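Local coordinates for protein phosphate transporter (Thermotoga maritima MSB8, PDB 6L85) that probably imports phosphate across the cell membrane together with sodium ions, as expected of a sodium-dependent phosphate transporter related to the human SLC20 carriers, at residues B[57-62]-B[192-197]; B[151-156]-B[176-181]; B[252-257]-B[344-349]; B[324-329]-B[351-356]. All coordinates share one frame; numbering follows the deposited sequence.

Interaction 1 of 4, residues B[57-62]-B[192-197]; sequences GSHVSQ and KKTLKQ. With LMT (dodecyl-beta-D-maltoside), chain N; LMT (dodecyl-beta-D-maltoside), chain O.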
# COMPACT_ATOMS: atom_id res chain seq x y z
N GLY B 57 -2.14 11.65 -7.59
CA GLY B 57 -1.79 13.04 -7.81
C GLY B 57 -1.88 13.56 -9.24
O GLY B 57 -1.81 14.78 -9.43
N SER B 58 -2.04 12.70 -10.25
CA SER B 58 -1.99 13.21 -11.62
C SER B 58 -3.26 13.99 -12.00
O SER B 58 -3.21 14.88 -12.85
CB SER B 58 -1.74 12.07 -12.62
OG SER B 58 -2.83 11.16 -12.61
N HIS B 59 -4.39 13.67 -11.36
CA HIS B 59 -5.68 14.21 -11.78
C HIS B 59 -5.79 15.71 -11.53
O HIS B 59 -6.20 16.46 -12.42
CB HIS B 59 -6.79 13.43 -11.07
CG HIS B 59 -6.62 11.95 -11.19
ND1 HIS B 59 -6.81 11.28 -12.38
CD2 HIS B 59 -6.21 11.02 -10.29
CE1 HIS B 59 -6.56 9.99 -12.20
NE2 HIS B 59 -6.20 9.81 -10.94
N VAL B 60 -5.39 16.18 -10.34
CA VAL B 60 -5.39 17.62 -10.12
C VAL B 60 -4.22 18.28 -10.85
O VAL B 60 -4.31 19.47 -11.22
CB VAL B 60 -5.37 17.91 -8.60
CG1 VAL B 60 -5.33 19.43 -8.35
CG2 VAL B 60 -6.58 17.28 -7.93
N SER B 61 -3.10 17.56 -11.04
CA SER B 61 -1.98 18.10 -11.82
C SER B 61 -2.42 18.51 -13.22
O SER B 61 -1.94 19.52 -13.77
CB SER B 61 -0.84 17.07 -11.89
OG SER B 61 -0.38 16.72 -10.59
N GLN B 62 -3.34 17.75 -13.83
CA GLN B 62 -3.87 18.14 -15.14
C GLN B 62 -4.61 19.48 -15.07
O GLN B 62 -4.48 20.32 -15.98
CB GLN B 62 -4.81 17.06 -15.67
CG GLN B 62 -4.10 15.81 -16.13
CD GLN B 62 -5.00 14.61 -16.04
OE1 GLN B 62 -6.23 14.75 -16.16
NE2 GLN B 62 -4.42 13.42 -15.80
N LYS B 192 -10.63 2.95 -10.16
CA LYS B 192 -11.47 3.56 -11.18
C LYS B 192 -10.73 4.65 -11.94
O LYS B 192 -10.56 4.56 -13.16
CB LYS B 192 -12.75 4.10 -10.53
CG LYS B 192 -13.70 4.78 -11.51
CD LYS B 192 -14.44 3.74 -12.35
CE LYS B 192 -15.09 4.36 -13.59
NZ LYS B 192 -14.22 4.19 -14.78
N LYS B 193 -10.26 5.69 -11.25
CA LYS B 193 -9.67 6.84 -11.93
C LYS B 193 -8.22 6.63 -12.32
O LYS B 193 -7.81 7.08 -13.40
CB LYS B 193 -9.77 8.08 -11.04
CG LYS B 193 -11.16 8.60 -10.88
CD LYS B 193 -11.37 9.81 -11.77
CE LYS B 193 -10.26 10.83 -11.58
NZ LYS B 193 -10.58 12.09 -12.32
N THR B 194 -7.39 6.04 -11.47
CA THR B 194 -5.98 5.97 -11.86
C THR B 194 -5.72 4.80 -12.80
O THR B 194 -5.05 4.97 -13.83
CB THR B 194 -5.07 5.88 -10.64
OG1 THR B 194 -5.20 7.07 -9.86
CG2 THR B 194 -3.59 5.74 -11.08
N LEU B 195 -6.20 3.61 -12.46
CA LEU B 195 -5.96 2.43 -13.29
C LEU B 195 -6.96 2.30 -14.43
O LEU B 195 -6.80 1.42 -15.27
CB LEU B 195 -5.98 1.15 -12.45
CG LEU B 195 -5.05 1.11 -11.26
CD1 LEU B 195 -5.08 -0.28 -10.66
CD2 LEU B 195 -3.63 1.52 -11.65
N LYS B 196 -8.00 3.13 -14.44
CA LYS B 196 -8.96 3.21 -15.53
C LYS B 196 -9.65 1.86 -15.79
O LYS B 196 -9.80 1.43 -16.93
CB LYS B 196 -8.29 3.74 -16.80
CG LYS B 196 -8.14 5.27 -16.80
CD LYS B 196 -6.69 5.71 -16.97
CE LYS B 196 -6.31 5.74 -18.45
NZ LYS B 196 -5.05 6.51 -18.72
N GLN B 197 -10.11 1.22 -14.70
CA GLN B 197 -10.84 -0.04 -14.77
C GLN B 197 -12.35 0.21 -14.67
O GLN B 197 -12.78 1.26 -14.19
CB GLN B 197 -10.39 -0.99 -13.65
CG GLN B 197 -8.92 -1.38 -13.68
CD GLN B 197 -8.54 -2.23 -14.88
OE1 GLN B 197 -8.72 -3.46 -14.88
NE2 GLN B 197 -8.03 -1.59 -15.93
C1' LMT N . -4.90 -4.33 -14.49
C2' LMT N . -5.69 -5.60 -14.67
C3' LMT N . -5.83 -5.97 -16.14
C4' LMT N . -4.65 -5.48 -16.95
C5' LMT N . -4.42 -3.99 -16.74
C6' LMT N . -4.93 -3.23 -17.94
O1' LMT N . -5.40 -3.62 -13.35
O2' LMT N . -5.07 -6.66 -13.99
O3' LMT N . -7.04 -5.44 -16.65
O5' LMT N . -5.09 -3.49 -15.60
O6' LMT N . -3.85 -3.03 -18.84
C1 LMT N . -4.63 -3.72 -12.13
C2 LMT N . -5.15 -4.92 -11.30
C3 LMT N . -5.78 -4.35 -10.01
C4 LMT N . -4.65 -3.96 -9.06
C5 LMT N . -5.36 -3.47 -7.78
C6 LMT N . -4.36 -2.67 -6.94
C7 LMT N . -4.87 -2.66 -5.47
C8 LMT N . -4.27 -1.40 -4.78
C9 LMT N . -3.10 -1.80 -3.84
C10 LMT N . -2.55 -0.52 -3.14
C11 LMT N . -3.30 -0.34 -1.82
C12 LMT N . -2.35 0.11 -0.71
C1' LMT O . -1.32 4.04 -14.49
C2' LMT O . -1.02 5.24 -15.37
C3' LMT O . -1.81 5.32 -16.66
C4' LMT O . -2.17 3.96 -17.22
C5' LMT O . -2.63 3.05 -16.08
C6' LMT O . -3.15 1.74 -16.63
O1' LMT O . -0.18 3.84 -13.65
O2' LMT O . -1.28 6.43 -14.65
O3' LMT O . -1.01 6.02 -17.59
O5' LMT O . -1.53 2.85 -15.20
O6' LMT O . -4.08 1.99 -17.68
C1 LMT O . -0.17 4.57 -12.40
C2 LMT O . 0.97 3.98 -11.54
C3 LMT O . 0.41 3.69 -10.12
C4 LMT O . 1.63 3.62 -9.20
C5 LMT O . 1.18 2.97 -7.88
C6 LMT O . 2.41 2.28 -7.28
C7 LMT O . 2.18 2.14 -5.76
C8 LMT O . 1.35 0.85 -5.50
C9 LMT O . 0.81 0.92 -4.05
C10 LMT O . 1.80 0.21 -3.09
C11 LMT O . 1.06 -0.10 -1.78
C12 LMT O . 2.07 -0.45 -0.68
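K193 is the first residue of 192-197 to meet H59, and it does so over the flat of the imidazole. Its CE stands 3.8 Å from the centroid of the H59 ring and 20° off the normal, a CH-pi contact shifted toward the rim on the ND1 side. OG of S58 lies over the opposite face, so the ring is held between a methylene and a hydroxyl. The K193 chain bends at chi2 and chi3, runs back over the imidazole, antiparallel to the H59 side chain, and delivers NZ to the carbonyl of S339. The main-chain O of K193 sits 3.4 Å from CE1 of H59.

T194 takes the polar edge. NE2 of H59 donates to OG1 of T194 over 3.1 Å, nearly straight at 171°, with the oxygen only 5° out of the ring plane. That same OG1 is hydrogen-bonded to the carbonyl of M55, while CG2 of T194 faces a detergent chain. L195 meets the other detergent molecule: its CD1 lies 3.8 Å from C1 of that maltoside, and the residue packs against L195 of the second subunit. The chain leaves helical conformation at K196, where phi is positive, and Q197 OE1 accepts from the sugar O3' at 3.1 Å.

With NE2 donating, this nitrogen of H59 carries a proton. The T194 hydroxyl, already accepting from H59, is left to donate to the carbonyl O of M55, so the two bonds run in one direction; they fix the ring's rotation and tie T194 of helix 167-194 to H59 and to M55 of helix 38-56.

Interaction 2 of 4, residues B[151-156]-B[176-181]; sequences FVMFKL and PFFISL
A Met-aromatic contact joins M153 of helix 129-162 to F178 of helix 167-194, two consecutive helices linked by a short turn. The thioether reaches the ring with its methyl foremost: CE of M153 stands 3.8 Å from the centroid of F178, 19° off the normal and displaced toward the CD1 rim. The sulfur follows more obliquely, SD of M153 lying 4.5 Å from the same centroid. M153 is stretched out along its whole length, CG anti to the backbone N (chi1 173°), and this full extension lets it cross between helices whose nearest CA atoms, those of M153 and F178, are 9.8 Å apart.

M153 and F178 reach out to meet one another and span the distance between the helices, within the all-helical bundle of the phosphate transporter family. F328 of helix 320-339 packs edge-to-face with F178, and M153 also leans on F324 and F328, so a third helix shares this apolar cluster. F177, the sequence neighbour, lays CD2 over the other face of the F178 ring. L156, one turn along from M153, touches the far end of the phenyl group instead: its CD2 comes 3.9 Å from CZ of F178, near the ring plane.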
# COMPACT_ATOMS: atom_id res chain seq x y z
N PHE B 151 -19.98 17.46 11.06
CA PHE B 151 -21.14 17.54 11.94
C PHE B 151 -21.96 16.26 11.88
O PHE B 151 -22.26 15.63 12.91
CB PHE B 151 -21.96 18.77 11.54
CG PHE B 151 -23.24 18.96 12.31
CD1 PHE B 151 -23.23 19.58 13.55
CD2 PHE B 151 -24.44 18.53 11.79
CE1 PHE B 151 -24.41 19.76 14.26
CE2 PHE B 151 -25.63 18.70 12.49
CZ PHE B 151 -25.61 19.32 13.73
N VAL B 152 -22.29 15.82 10.66
CA VAL B 152 -23.12 14.63 10.51
C VAL B 152 -22.41 13.41 11.07
O VAL B 152 -23.02 12.56 11.72
CB VAL B 152 -23.50 14.44 9.03
CG1 VAL B 152 -24.32 13.16 8.84
CG2 VAL B 152 -24.27 15.66 8.53
N MET B 153 -21.09 13.32 10.86
CA MET B 153 -20.37 12.14 11.31
C MET B 153 -20.26 12.10 12.83
O MET B 153 -20.37 11.03 13.43
CB MET B 153 -18.98 12.11 10.67
CG MET B 153 -18.11 11.00 11.21
SD MET B 153 -16.62 10.77 10.24
CE MET B 153 -15.81 9.52 11.25
N PHE B 154 -20.03 13.25 13.47
CA PHE B 154 -19.99 13.24 14.92
C PHE B 154 -21.35 12.85 15.50
O PHE B 154 -21.42 12.12 16.51
CB PHE B 154 -19.56 14.59 15.47
CG PHE B 154 -19.08 14.51 16.88
CD1 PHE B 154 -17.93 13.75 17.19
CD2 PHE B 154 -19.79 15.11 17.92
CE1 PHE B 154 -17.49 13.63 18.51
CE2 PHE B 154 -19.35 15.00 19.24
CZ PHE B 154 -18.20 14.26 19.54
N LYS B 155 -22.44 13.29 14.86
CA LYS B 155 -23.77 12.81 15.24
C LYS B 155 -23.90 11.30 15.07
O LYS B 155 -24.49 10.62 15.92
CB LYS B 155 -24.84 13.54 14.41
CG LYS B 155 -26.23 12.90 14.38
CD LYS B 155 -26.43 11.78 13.34
CE LYS B 155 -26.74 12.39 11.99
NZ LYS B 155 -27.04 11.37 10.96
N LEU B 156 -23.38 10.76 13.97
CA LEU B 156 -23.38 9.31 13.77
C LEU B 156 -22.64 8.59 14.89
O LEU B 156 -23.04 7.51 15.33
CB LEU B 156 -22.72 8.93 12.46
CG LEU B 156 -23.63 8.52 11.30
CD1 LEU B 156 -24.37 9.76 10.87
CD2 LEU B 156 -22.83 7.89 10.13
N PRO B 176 -14.23 0.23 13.24
CA PRO B 176 -13.92 -0.56 12.03
C PRO B 176 -14.74 -0.15 10.83
O PRO B 176 -14.23 -0.15 9.70
CB PRO B 176 -14.22 -2.00 12.46
CG PRO B 176 -13.94 -2.00 13.90
CD PRO B 176 -14.46 -0.67 14.39
N PHE B 177 -16.01 0.21 11.04
CA PHE B 177 -16.81 0.62 9.90
C PHE B 177 -16.20 1.84 9.21
O PHE B 177 -16.11 1.88 7.98
CB PHE B 177 -18.24 0.92 10.33
CG PHE B 177 -19.03 1.55 9.25
CD1 PHE B 177 -19.55 0.78 8.21
CD2 PHE B 177 -19.22 2.92 9.22
CE1 PHE B 177 -20.26 1.36 7.19
CE2 PHE B 177 -19.91 3.52 8.20
CZ PHE B 177 -20.44 2.74 7.18
N PHE B 178 -15.75 2.83 9.97
CA PHE B 178 -15.24 4.03 9.30
C PHE B 178 -13.86 3.80 8.68
O PHE B 178 -13.59 4.32 7.59
CB PHE B 178 -15.22 5.21 10.27
CG PHE B 178 -16.57 5.83 10.48
CD1 PHE B 178 -17.11 6.69 9.53
CD2 PHE B 178 -17.31 5.56 11.63
CE1 PHE B 178 -18.37 7.27 9.72
CE2 PHE B 178 -18.57 6.11 11.83
CZ PHE B 178 -19.10 6.98 10.87
N ILE B 179 -12.97 3.05 9.36
CA ILE B 179 -11.69 2.70 8.73
C ILE B 179 -11.93 1.98 7.40
O ILE B 179 -11.28 2.28 6.39
CB ILE B 179 -10.84 1.85 9.69
CG1 ILE B 179 -10.66 2.57 11.02
CG2 ILE B 179 -9.46 1.57 9.10
CD1 ILE B 179 -9.94 3.87 10.86
N SER B 180 -12.90 1.06 7.38
CA SER B 180 -13.25 0.32 6.17
C SER B 180 -13.85 1.22 5.10
O SER B 180 -13.61 1.02 3.91
CB SER B 180 -14.25 -0.78 6.52
OG SER B 180 -13.62 -1.68 7.40
N LEU B 181 -14.66 2.20 5.50
CA LEU B 181 -15.17 3.16 4.53
C LEU B 181 -14.02 3.96 3.89
O LEU B 181 -14.03 4.23 2.68
CB LEU B 181 -16.16 4.09 5.22
CG LEU B 181 -17.07 4.93 4.36
CD1 LEU B 181 -17.85 4.01 3.43
CD2 LEU B 181 -18.01 5.73 5.27

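Interaction 3 of 4, residues B[252-257]-B[344-349]; sequences FSHGAN and ISTTHV. With NA (sodium ion), chain R; NA (sodium ion), chain Q; PO4 (phosphate ion), chain P.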
# COMPACT_ATOMS: atom_id res chain seq x y z
N PHE B 252 -2.46 10.91 2.99
CA PHE B 252 -2.63 10.36 1.65
C PHE B 252 -3.43 11.31 0.77
O PHE B 252 -3.03 11.62 -0.36
CB PHE B 252 -3.34 9.00 1.77
CG PHE B 252 -3.59 8.31 0.46
CD1 PHE B 252 -4.71 8.61 -0.31
CD2 PHE B 252 -2.72 7.33 0.00
CE1 PHE B 252 -4.95 7.96 -1.53
CE2 PHE B 252 -2.95 6.67 -1.22
CZ PHE B 252 -4.06 6.99 -1.97
N SER B 253 -4.58 11.78 1.28
CA SER B 253 -5.43 12.63 0.46
C SER B 253 -4.77 13.98 0.21
O SER B 253 -4.96 14.58 -0.85
CB SER B 253 -6.79 12.78 1.14
OG SER B 253 -6.68 13.70 2.19
N HIS B 254 -3.92 14.41 1.14
CA HIS B 254 -3.19 15.65 0.94
C HIS B 254 -2.17 15.52 -0.19
O HIS B 254 -2.06 16.40 -1.04
CB HIS B 254 -2.49 16.07 2.24
CG HIS B 254 -1.66 17.29 2.05
ND1 HIS B 254 -0.32 17.22 1.74
CD2 HIS B 254 -1.98 18.60 2.03
CE1 HIS B 254 0.15 18.44 1.56
NE2 HIS B 254 -0.84 19.30 1.72
N GLY B 255 -1.38 14.43 -0.17
CA GLY B 255 -0.49 14.17 -1.29
C GLY B 255 -1.23 14.11 -2.61
O GLY B 255 -0.80 14.69 -3.60
N ALA B 256 -2.41 13.47 -2.61
CA ALA B 256 -3.19 13.31 -3.83
C ALA B 256 -3.66 14.66 -4.40
O ALA B 256 -3.55 14.91 -5.61
CB ALA B 256 -4.37 12.38 -3.56
N ASN B 257 -4.14 15.56 -3.53
CA ASN B 257 -4.65 16.83 -4.04
C ASN B 257 -3.55 17.85 -4.28
O ASN B 257 -3.63 18.63 -5.24
CB ASN B 257 -5.71 17.42 -3.08
CG ASN B 257 -6.61 18.47 -3.78
OD1 ASN B 257 -6.33 19.66 -3.73
ND2 ASN B 257 -7.65 18.01 -4.46
N ILE B 344 -7.91 22.11 -4.30
CA ILE B 344 -8.64 22.50 -3.11
C ILE B 344 -7.61 22.87 -2.05
O ILE B 344 -6.45 22.45 -2.11
CB ILE B 344 -9.55 21.32 -2.67
CG1 ILE B 344 -10.76 21.25 -3.58
CG2 ILE B 344 -9.99 21.32 -1.24
CD1 ILE B 344 -11.19 22.54 -3.95
N SER B 345 -8.02 23.68 -1.08
CA SER B 345 -7.18 23.96 0.07
C SER B 345 -7.50 22.97 1.18
O SER B 345 -8.63 22.93 1.67
CB SER B 345 -7.36 25.38 0.57
OG SER B 345 -6.65 25.54 1.79
N THR B 346 -6.50 22.17 1.59
CA THR B 346 -6.71 21.23 2.68
C THR B 346 -6.69 21.94 4.02
O THR B 346 -7.34 21.49 4.97
CB THR B 346 -5.66 20.10 2.64
OG1 THR B 346 -4.36 20.65 2.90
CG2 THR B 346 -5.64 19.43 1.27
N THR B 347 -5.92 23.03 4.13
CA THR B 347 -5.94 23.88 5.32
C THR B 347 -7.36 24.36 5.65
O THR B 347 -7.86 24.18 6.78
CB THR B 347 -5.02 25.07 5.09
OG1 THR B 347 -3.77 24.61 4.53
CG2 THR B 347 -4.79 25.83 6.38
N HIS B 348 -8.05 24.96 4.66
CA HIS B 348 -9.39 25.49 4.89
C HIS B 348 -10.39 24.38 5.13
O HIS B 348 -11.33 24.57 5.92
CB HIS B 348 -9.84 26.35 3.70
CG HIS B 348 -8.90 27.47 3.40
ND1 HIS B 348 -8.92 28.16 2.21
CD2 HIS B 348 -7.88 28.00 4.12
CE1 HIS B 348 -7.96 29.07 2.21
NE2 HIS B 348 -7.32 28.99 3.36
N VAL B 349 -10.19 23.23 4.50
CA VAL B 349 -11.08 22.10 4.76
C VAL B 349 -10.91 21.60 6.19
O VAL B 349 -11.88 21.24 6.85
CB VAL B 349 -10.87 20.97 3.74
CG1 VAL B 349 -11.62 19.71 4.18
CG2 VAL B 349 -11.34 21.42 2.34
NA NA R . -4.88 21.35 -3.23
NA NA Q . -1.42 25.05 4.79
P PO4 P . -3.41 23.75 0.86
O1 PO4 P . -4.15 24.28 2.09
O2 PO4 P . -3.79 24.48 -0.41
O3 PO4 P . -3.77 22.27 0.70
O4 PO4 P . -1.91 23.94 1.02
O HOH W 1 -4.06 21.38 -5.34
O HOH W 2 -1.27 24.27 7.04
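This is a sodium-bridged polar contact at the centre of the chain, between N257 near the end of helix 231-258 and I344 in the turn leading into helix 346-357. OD1 of N257 does two jobs: it binds the sodium ion at 2.3 Å and takes the amide proton of I344 N at 3.0 Å, in the carbonyl plane on a lone pair. The side-chain amide ND2 of N257 has its own partner in L342, just before I344. I344 then turns its own O to the same ion at 2.2 Å. T107, D258 and a water, which also donates to N257 O, belong to this shell.

The run S345-T346-T347 repeats the sequence S105-T106-T107, and both wrap one phosphate, consistent with the substrate site of this family. S345 is the N-cap of helix 346-357; its OG accepts from H348 N and donates to phosphate O1. The amides of T346 and T347 point at the anion too, so the helix start probably helps stabilise its charge. With chi1 at 66°, T346 OG1 lies between its backbone N and carbonyl carbon, and it and the amide N both donate to phosphate O3, the hydroxyl at 2.8 Å; N25 also bonds this OG1. T347 OG1 links the anion to a second sodium ion at 2.4 Å, whose site includes N21, D22 and V104. Across from T346, H254 offers a ring edge, CD2 lying 3.3 Å from T346 OG1, while E49 and D22 hold its two ring nitrogens.

Interaction 4 of 4, residues B[324-329]-B[351-356]; sequences FTVDFS and VGAVTG. With NA (sodium ion), chain S.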
# COMPACT_ATOMS: atom_id res chain seq x y z
N PHE B 324 -10.57 12.10 15.32
CA PHE B 324 -10.96 11.05 14.39
C PHE B 324 -11.95 11.55 13.34
O PHE B 324 -11.77 11.34 12.13
CB PHE B 324 -11.56 9.89 15.19
CG PHE B 324 -11.96 8.69 14.36
CD1 PHE B 324 -11.05 7.66 14.12
CD2 PHE B 324 -13.26 8.55 13.88
CE1 PHE B 324 -11.41 6.54 13.38
CE2 PHE B 324 -13.63 7.44 13.15
CZ PHE B 324 -12.70 6.42 12.90
N THR B 325 -13.03 12.21 13.80
CA THR B 325 -14.08 12.71 12.90
C THR B 325 -13.55 13.81 11.97
O THR B 325 -13.88 13.84 10.78
CB THR B 325 -15.26 13.21 13.74
OG1 THR B 325 -15.86 12.09 14.42
CG2 THR B 325 -16.35 13.88 12.87
N VAL B 326 -12.74 14.73 12.50
CA VAL B 326 -12.20 15.83 11.72
C VAL B 326 -11.32 15.30 10.59
O VAL B 326 -11.41 15.73 9.44
CB VAL B 326 -11.40 16.78 12.63
CG1 VAL B 326 -10.44 17.68 11.82
CG2 VAL B 326 -12.35 17.61 13.49
N ASP B 327 -10.45 14.35 10.93
CA ASP B 327 -9.58 13.75 9.92
C ASP B 327 -10.37 13.01 8.87
O ASP B 327 -10.13 13.18 7.67
CB ASP B 327 -8.60 12.79 10.58
CG ASP B 327 -7.56 13.49 11.43
OD1 ASP B 327 -7.35 14.71 11.24
OD2 ASP B 327 -6.95 12.81 12.27
N PHE B 328 -11.29 12.13 9.30
CA PHE B 328 -12.07 11.39 8.32
C PHE B 328 -12.77 12.33 7.35
O PHE B 328 -12.70 12.14 6.12
CB PHE B 328 -13.11 10.49 9.01
CG PHE B 328 -13.84 9.60 8.05
CD1 PHE B 328 -14.93 10.07 7.33
CD2 PHE B 328 -13.40 8.30 7.81
CE1 PHE B 328 -15.60 9.24 6.41
CE2 PHE B 328 -14.05 7.47 6.93
CZ PHE B 328 -15.15 7.95 6.21
N SER B 329 -13.43 13.37 7.88
CA SER B 329 -14.20 14.27 7.01
C SER B 329 -13.28 15.06 6.09
O SER B 329 -13.62 15.30 4.93
CB SER B 329 -15.05 15.22 7.86
OG SER B 329 -15.82 14.47 8.79
N VAL B 351 -9.95 23.38 8.79
CA VAL B 351 -10.61 24.41 9.60
C VAL B 351 -12.12 24.21 9.58
O VAL B 351 -12.79 24.25 10.62
CB VAL B 351 -10.22 25.81 9.09
CG1 VAL B 351 -11.22 26.86 9.59
CG2 VAL B 351 -8.80 26.13 9.52
N GLY B 352 -12.69 23.98 8.39
CA GLY B 352 -14.11 23.70 8.30
C GLY B 352 -14.53 22.50 9.13
O GLY B 352 -15.53 22.54 9.85
N ALA B 353 -13.78 21.40 9.02
CA ALA B 353 -14.14 20.19 9.74
C ALA B 353 -14.12 20.43 11.25
O ALA B 353 -15.01 19.97 11.98
CB ALA B 353 -13.20 19.05 9.34
N VAL B 354 -13.10 21.15 11.72
CA VAL B 354 -13.00 21.50 13.14
C VAL B 354 -14.23 22.31 13.57
O VAL B 354 -14.86 22.00 14.59
CB VAL B 354 -11.70 22.27 13.41
CG1 VAL B 354 -11.72 22.87 14.82
CG2 VAL B 354 -10.49 21.35 13.26
N THR B 355 -14.60 23.34 12.79
CA THR B 355 -15.76 24.13 13.19
C THR B 355 -17.03 23.29 13.16
O THR B 355 -17.96 23.53 13.94
CB THR B 355 -15.92 25.39 12.31
OG1 THR B 355 -16.51 25.04 11.05
CG2 THR B 355 -14.60 26.06 12.06
N GLY B 356 -17.08 22.28 12.30
CA GLY B 356 -18.25 21.42 12.24
C GLY B 356 -18.38 20.47 13.42
O GLY B 356 -19.49 20.09 13.79
NA NA S . -5.55 11.99 13.78
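V326 and A353 bring their helices very close: their CA atoms, the nearest pair between 324-329 and 351-356, are 5.2 Å apart, and both segments are regular helix throughout. The small side chain of A353 is consistent with so close an approach; its CB points toward the other helix and rests against its backbone, 3.8 Å from the carbonyl O of V326.

Both methyl groups of V326 lie against the facing side of helix 346-357. CG1, anti to the backbone N (chi1 161°), fits beside two residues at once, 4.0 Å from CB of A353 and 3.9 Å from CG2 of V354. CG2 of V326 lies against backbone instead, 3.9 Å from O of A353 and close to CA of V354. The touching side chains V326, A353 and V354 are all apolar, with the carbonyl O atoms of V326 and A353 in van der Waals contact with methyls. S329, a turn further on, directs its hydroxyl back into its own helix: OG donates to O of T325 at 2.8 Å, while the S329 amide reaches that oxygen from the opposite face of its plane, so the hydroxyl proton is used within its own helix.

D327 starts away from the valine-alanine contact, and its OD2 binds a sodium ion at 2.2 Å, in a site that includes T29, Q243 and S247. Helix 320-339 thus packs on helix 346-357 through V326 and, with D327 and F324, on helix 231-258. Helix 129-162 borders both partners, S150 giving its hydroxyl to the carbonyl of A353 and I149 touching S329.

Overall arrangement
From the N terminus, interaction 1 opens at 57-62 and closes at 192-197, and within that loop interaction 2 is nested, joining 151-156 to 176-181. Both use helix 167-194, although their centres are 26 Å apart. The later half of the chain follows in series: interaction 3 opens at 252-257, interaction 4 at 324-329, and they close in the same order at 344-349 and 351-356, so the two loops cross and share helix 346-357. The halves meet in space. V60 of interaction 1 packs against N257 of interaction 3, and interaction 2 abuts interaction 4, tying helices 129-162 and 167-194 to helix 320-339.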